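Local coordinates for protein lombricine kinase (Urechis caupo, PDB 3JPZ) that catalyses, as a lombricine kinase (EC 2.7.3.5) of the ATP:guanido phosphotransferase family, the reversible transfer of a phosphoryl group between ATP and the guanidino compound lombricine, at residues 28-33 with 42-47; 57-62 with 77-82. All blocks are in the same frame, centred on the assembly; numbering follows the deposited sequence. Where two conformers were deposited one is given.

Overall arrangement
Contact 1 and contact 2 follow one another along the chain, the first closing before the second opens, and both fall within the family's N-terminal domain, the smaller, helical part of a phosphagen kinase. Contact 1 sets helix 27-33 against the start of helix 44-53; contact 2 sets the loop 57-62, which comes after that helix, against helix 73-83. Their centres are about 14 Å apart, and they meet where Val47 O approaches Ile62 N at 2.9 Å, a probable hydrogen bond, with Leu61 packing alongside. Contact 1 lies farther out, where Asp45 and Tyr30 meet Arg135 of the second subunit, and contact 2 lies nearer the chain's centre.

Contact 1: residues 28-33 with 42-47; sequences EMYQRL and VTVDKV
Val44 packs against both Leu33 and Tyr30 and has more surface buried here than any other residue of the contact. Its two methyls divide the work: CG2 rests against Leu33 CB at 3.7 Å, while CG1, turned between the backbone N and the carbonyl carbon (chi1 71°), reaches Tyr30 CE1 at 4.0 Å, the two side chains crossing at about a right angle. A beta-branched valine suits this place: it offers two methyls from one CB, one to each partner, yet is short enough for the Leu33 and Val44 CA atoms to come within 6.0 Å.

Tyr30 swings its ring away from its own backbone N (chi1 -173°), which carries the hydroxyl over to the next helix. There Tyr30 OH donates to Asp45 OD1 at 2.7 Å; Asp45 OD1 accepts the bond with its syn lone pair, the carboxylate plane tilted 28° from the ring. The same OD1 forms a salt bridge with Arg135 of the second subunit, which also packs on Tyr30; the two donors probably stabilise the negative charge. Phe11 meets the Tyr30 ring edge-to-face.

Between the backbones a water links Leu33 O to Val44 N, serving an amide of the first helical turn. Thr43 caps that helix, its OG1 accepting from Lys46 N at 3.1 Å. Together they form a helix-loop-helix pair of the phosphagen kinase N-terminal domain, its N-capped second helix facing the other subunit.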
loop_
_atom_site.group_PDB
_atom_site.type_symbol
_atom_site.label_atom_id
_atom_site.label_comp_id
_atom_site.label_asym_id
_atom_site.label_seq_id
_atom_site.Cartn_x
_atom_site.Cartn_y
_atom_site.Cartn_z
ATOM N N GLU A 28 -17.495 -21.429 0.788
ATOM C CA GLU A 28 -17.213 -22.804 0.410
ATOM C C GLU A 28 -16.048 -22.852 -0.569
ATOM O O GLU A 28 -15.106 -23.626 -0.398
ATOM C CB GLU A 28 -18.463 -23.428 -0.203
ATOM C CG GLU A 28 -19.600 -23.650 0.801
ATOM C CD GLU A 28 -20.264 -22.358 1.263
ATOM O OE1 GLU A 28 -20.348 -21.393 0.470
ATOM O OE2 GLU A 28 -20.715 -22.312 2.427
ATOM N N MET A 29 -16.120 -22.020 -1.600
ATOM C CA MET A 29 -15.003 -21.840 -2.510
ATOM C C MET A 29 -13.779 -21.396 -1.717
ATOM O O MET A 29 -12.691 -21.948 -1.876
ATOM C CB MET A 29 -15.350 -20.792 -3.563
ATOM C CG MET A 29 -14.203 -20.443 -4.491
ATOM S SD MET A 29 -14.679 -19.229 -5.723
ATOM C CE MET A 29 -16.110 -20.019 -6.446
ATOM N N TYR A 30 -13.968 -20.402 -0.857
ATOM C CA TYR A 30 -12.881 -19.890 -0.034
ATOM C C TYR A 30 -12.213 -21.021 0.727
ATOM O O TYR A 30 -10.991 -21.095 0.795
ATOM C CB TYR A 30 -13.390 -18.841 0.951
ATOM C CG TYR A 30 -12.282 -18.155 1.709
ATOM C CD1 TYR A 30 -11.420 -17.275 1.065
ATOM C CD2 TYR A 30 -12.094 -18.380 3.068
ATOM C CE1 TYR A 30 -10.407 -16.642 1.750
ATOM C CE2 TYR A 30 -11.070 -17.749 3.764
ATOM C CZ TYR A 30 -10.236 -16.884 3.102
ATOM O OH TYR A 30 -9.217 -16.255 3.776
ATOM N N GLN A 31 -13.026 -21.911 1.282
ATOM C CA GLN A 31 -12.531 -23.009 2.097
ATOM C C GLN A 31 -11.726 -23.979 1.237
ATOM O O GLN A 31 -10.677 -24.469 1.650
ATOM C CB GLN A 31 -13.711 -23.727 2.757
ATOM C CG GLN A 31 -13.348 -24.629 3.925
ATOM C CD GLN A 31 -14.580 -25.182 4.620
ATOM O OE1 GLN A 31 -15.554 -25.562 3.970
ATOM N NE2 GLN A 31 -14.545 -25.228 5.946
ATOM N N ARG A 32 -12.221 -24.244 0.037
ATOM C CA ARG A 32 -11.537 -25.132 -0.893
ATOM C C ARG A 32 -10.164 -24.598 -1.250
ATOM O O ARG A 32 -9.199 -25.355 -1.351
ATOM C CB ARG A 32 -12.347 -25.275 -2.176
ATOM C CG ARG A 32 -13.536 -26.199 -2.069
ATOM C CD ARG A 32 -14.070 -26.564 -3.448
ATOM N NE ARG A 32 -14.812 -25.461 -4.049
ATOM C CZ ARG A 32 -16.075 -25.162 -3.770
ATOM N NH1 ARG A 32 -16.754 -25.886 -2.896
ATOM N NH2 ARG A 32 -16.664 -24.138 -4.372
ATOM N N LEU A 33 -10.090 -23.285 -1.441
ATOM C CA LEU A 33 -8.886 -22.638 -1.943
ATOM C C LEU A 33 -7.944 -22.257 -0.817
ATOM O O LEU A 33 -6.751 -22.044 -1.037
ATOM C CB LEU A 33 -9.277 -21.398 -2.754
ATOM C CG LEU A 33 -10.236 -21.770 -3.879
ATOM C CD1 LEU A 33 -10.832 -20.538 -4.556
ATOM C CD2 LEU A 33 -9.506 -22.636 -4.880
ATOM N N VAL A 42 2.017 -18.174 -3.956
ATOM C CA VAL A 42 0.805 -17.376 -4.065
ATOM C C VAL A 42 -0.345 -18.131 -3.412
ATOM O O VAL A 42 -0.518 -19.325 -3.629
ATOM C CB VAL A 42 0.447 -17.075 -5.525
ATOM C CG1 VAL A 42 -0.889 -16.338 -5.598
ATOM C CG2 VAL A 42 1.545 -16.263 -6.175
ATOM N N THR A 43 -1.137 -17.417 -2.623
ATOM C CA THR A 43 -2.260 -18.008 -1.915
ATOM C C THR A 43 -3.559 -17.327 -2.320
ATOM O O THR A 43 -3.540 -16.245 -2.893
ATOM C CB THR A 43 -2.123 -17.782 -0.411
ATOM O OG1 THR A 43 -2.265 -16.384 -0.144
ATOM C CG2 THR A 43 -0.768 -18.254 0.086
ATOM N N VAL A 44 -4.686 -17.952 -1.995
ATOM C CA VAL A 44 -5.981 -17.364 -2.303
ATOM C C VAL A 44 -6.059 -15.964 -1.703
ATOM O O VAL A 44 -6.526 -15.032 -2.349
ATOM C CB VAL A 44 -7.156 -18.230 -1.788
ATOM C CG1 VAL A 44 -7.254 -18.184 -0.264
ATOM C CG2 VAL A 44 -8.465 -17.775 -2.422
ATOM N N ASP A 45 -5.569 -15.821 -0.477
ATOM C CA ASP A 45 -5.605 -14.541 0.206
ATOM C C ASP A 45 -4.893 -13.469 -0.588
ATOM O O ASP A 45 -5.391 -12.360 -0.698
ATOM C CB ASP A 45 -5.001 -14.651 1.603
ATOM C CG ASP A 45 -6.038 -14.965 2.645
ATOM O OD1 ASP A 45 -7.205 -15.182 2.252
ATOM O OD2 ASP A 45 -5.694 -14.986 3.845
ATOM N N LYS A 46 -3.727 -13.804 -1.132
ATOM C CA LYS A 46 -2.986 -12.890 -1.998
ATOM C C LYS A 46 -3.794 -12.448 -3.223
ATOM O O LYS A 46 -3.849 -11.264 -3.545
ATOM C CB LYS A 46 -1.693 -13.553 -2.485
ATOM C CG LYS A 46 -0.902 -12.678 -3.440
ATOM C CD LYS A 46 -0.335 -11.477 -2.722
ATOM C CE LYS A 46 0.192 -10.451 -3.684
ATOM N NZ LYS A 46 0.835 -9.315 -2.957
ATOM N N VAL A 47 -4.400 -13.393 -3.933
ATOM C CA VAL A 47 -5.043 -13.035 -5.191
ATOM C C VAL A 47 -6.349 -12.284 -4.962
ATOM O O VAL A 47 -6.820 -11.576 -5.846
ATOM C CB VAL A 47 -5.288 -14.253 -6.093
ATOM C CG1 VAL A 47 -3.979 -14.999 -6.319
ATOM C CG2 VAL A 47 -6.360 -15.172 -5.498
HETATM O O HOH W 1 -4.712 -20.379 -0.402
#

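Contact 2: residues 57-62 with 77-82; sequences NCIGLI and DAVINE
Val79 packs against Ile59 and Leu61 at once, and these three aliphatic side chains make up the contact. The tight part is the meeting of Ile59 CG2 with Val79 CG1 at 3.3 Å, closer than carbon atoms usually come, though the squeeze may partly reflect coordinate error and should not be read as marked strain. Both methyls stand opposite their own backbone nitrogens, Val79 CG1 at a chi1 of 159°, a placing that carries each out from its own main chain to the other.

Leu61 comes in beside this pair more comfortably. Its CB points toward the helix, and with CG turned away from the backbone N (chi1 -179°) the chain extends until CD2 lies 3.8 Å from Val79 CB and 3.9 Å from Val79 CG2. The length of Leu61 lets CD2 reach the helix, while branching at CB lets Val79 offer CG1 to Ile59 and its CB and CG2 to Leu61. Gly60 lets the loop turn between the two contact residues, with a positive phi of 90° at which a side chain would crowd the preceding carbonyl oxygen.

Leu61 and Val79 are buried, whereas the Ile59 end is partly exposed: there the packing is a single methyl pair plus Lys83, and the chain leads out to exposed Asn57. On the helix, Glu82 OE2 forms a salt bridge with Arg23 and OE1 a hydrogen bond with His24 NE2.

Helix 20-24 flanks the apolar cluster, with Val21 touching both Leu61 and Val79. Leu61 also meets helix 44-53, as well as Leu75 and Phe76 of helix 73-83, so the loop packs among three helices, and Asp77 OD1 bridges to Arg263 in the turn between strands 260-261 and 265-266.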
loop_
_atom_site.group_PDB
_atom_site.type_symbol
_atom_site.label_atom_id
_atom_site.label_comp_id
_atom_site.label_asym_id
_atom_site.label_seq_id
_atom_site.Cartn_x
_atom_site.Cartn_y
_atom_site.Cartn_z
ATOM N N ASN A 57 -16.856 -0.685 -6.891
ATOM C CA ASN A 57 -16.971 -1.501 -8.088
ATOM C C ASN A 57 -15.625 -1.815 -8.715
ATOM O O ASN A 57 -15.028 -1.000 -9.416
ATOM C CB ASN A 57 -17.898 -0.826 -9.088
ATOM C CG ASN A 57 -19.228 -0.485 -8.478
ATOM O OD1 ASN A 57 -19.742 -1.234 -7.651
ATOM N ND2 ASN A 57 -19.790 0.656 -8.863
ATOM N N CYS A 58 -15.141 -3.015 -8.432
ATOM C CA CYS A 58 -13.874 -3.476 -8.982
ATOM C C CYS A 58 -13.947 -4.971 -9.202
ATOM O O CYS A 58 -14.928 -5.605 -8.831
ATOM C CB CYS A 58 -12.732 -3.151 -8.023
ATOM S SG CYS A 58 -12.884 -3.945 -6.415
ATOM N N ILE A 59 -12.914 -5.538 -9.819
ATOM C CA ILE A 59 -12.826 -6.979 -9.932
ATOM C C ILE A 59 -12.317 -7.507 -8.607
ATOM O O ILE A 59 -12.969 -8.305 -7.963
ATOM C CB ILE A 59 -11.861 -7.419 -11.038
ATOM C CG1 ILE A 59 -12.279 -6.833 -12.386
ATOM C CG2 ILE A 59 -11.830 -8.924 -11.111
ATOM C CD1 ILE A 59 -11.346 -7.213 -13.525
ATOM N N GLY A 60 -11.137 -7.045 -8.212
ATOM C CA GLY A 60 -10.568 -7.382 -6.921
ATOM C C GLY A 60 -9.716 -8.636 -6.929
ATOM O O GLY A 60 -9.208 -9.057 -5.888
ATOM N N LEU A 61 -9.573 -9.245 -8.098
ATOM C CA LEU A 61 -8.802 -10.475 -8.229
ATOM C C LEU A 61 -7.533 -10.216 -9.021
ATOM O O LEU A 61 -7.565 -9.574 -10.060
ATOM C CB LEU A 61 -9.631 -11.553 -8.926
ATOM C CG LEU A 61 -8.935 -12.899 -9.113
ATOM C CD1 LEU A 61 -8.646 -13.522 -7.756
ATOM C CD2 LEU A 61 -9.775 -13.835 -9.970
ATOM N N ILE A 62 -6.410 -10.732 -8.540
ATOM C CA ILE A 62 -5.153 -10.545 -9.243
ATOM C C ILE A 62 -4.233 -11.748 -9.049
ATOM O O ILE A 62 -4.151 -12.316 -7.968
ATOM C CB ILE A 62 -4.456 -9.253 -8.788
ATOM C CG1 ILE A 62 -3.227 -8.982 -9.657
ATOM C CG2 ILE A 62 -4.093 -9.346 -7.313
ATOM C CD1 ILE A 62 -2.749 -7.547 -9.621
ATOM N N ASP A 77 -11.842 -18.383 -12.912
ATOM C CA ASP A 77 -12.762 -18.711 -13.991
ATOM C C ASP A 77 -14.101 -18.005 -13.789
ATOM O O ASP A 77 -14.695 -17.506 -14.737
ATOM C CB ASP A 77 -12.940 -20.218 -14.115
ATOM C CG ASP A 77 -11.820 -20.869 -14.901
ATOM O OD1 ASP A 77 -10.793 -20.203 -15.141
ATOM O OD2 ASP A 77 -11.974 -22.045 -15.290
ATOM N N ALA A 78 -14.568 -17.937 -12.551
ATOM C CA ALA A 78 -15.847 -17.293 -12.291
ATOM C C ALA A 78 -15.744 -15.794 -12.552
ATOM O O ALA A 78 -16.649 -15.180 -13.120
ATOM C CB ALA A 78 -16.294 -17.555 -10.870
ATOM N N VAL A 79 -14.633 -15.206 -12.131
ATOM C CA VAL A 79 -14.444 -13.778 -12.265
ATOM C C VAL A 79 -14.292 -13.415 -13.743
ATOM O O VAL A 79 -14.940 -12.497 -14.230
ATOM C CB VAL A 79 -13.229 -13.290 -11.437
ATOM C CG1 VAL A 79 -12.727 -11.974 -11.944
ATOM C CG2 VAL A 79 -13.602 -13.186 -9.964
ATOM N N ILE A 80 -13.441 -14.156 -14.446
ATOM C CA ILE A 80 -13.238 -13.981 -15.877
ATOM C C ILE A 80 -14.555 -14.020 -16.645
ATOM O O ILE A 80 -14.753 -13.266 -17.600
ATOM C CB ILE A 80 -12.326 -15.096 -16.445
ATOM C CG1 ILE A 80 -10.896 -14.935 -15.933
ATOM C CG2 ILE A 80 -12.334 -15.075 -17.961
ATOM C CD1 ILE A 80 -10.011 -16.158 -16.183
ATOM N N ASN A 81 -15.446 -14.915 -16.242
ATOM C CA ASN A 81 -16.707 -15.110 -16.960
ATOM C C ASN A 81 -17.652 -13.923 -16.792
ATOM O O ASN A 81 -18.489 -13.659 -17.655
ATOM C CB ASN A 81 -17.391 -16.386 -16.482
ATOM C CG ASN A 81 -18.709 -16.651 -17.196
ATOM O OD1 ASN A 81 -18.764 -16.740 -18.422
ATOM N ND2 ASN A 81 -19.773 -16.793 -16.424
ATOM N N GLU A 82 -17.532 -13.215 -15.677
ATOM C CA GLU A 82 -18.349 -12.026 -15.475
ATOM C C GLU A 82 -17.715 -10.843 -16.179
ATOM O O GLU A 82 -18.371 -10.125 -16.921
ATOM C CB GLU A 82 -18.510 -11.707 -13.994
ATOM C CG GLU A 82 -19.252 -10.395 -13.750
ATOM C CD GLU A 82 -19.786 -10.278 -12.339
ATOM O OE1 GLU A 82 -19.499 -11.169 -11.520
ATOM O OE2 GLU A 82 -20.499 -9.299 -12.048
#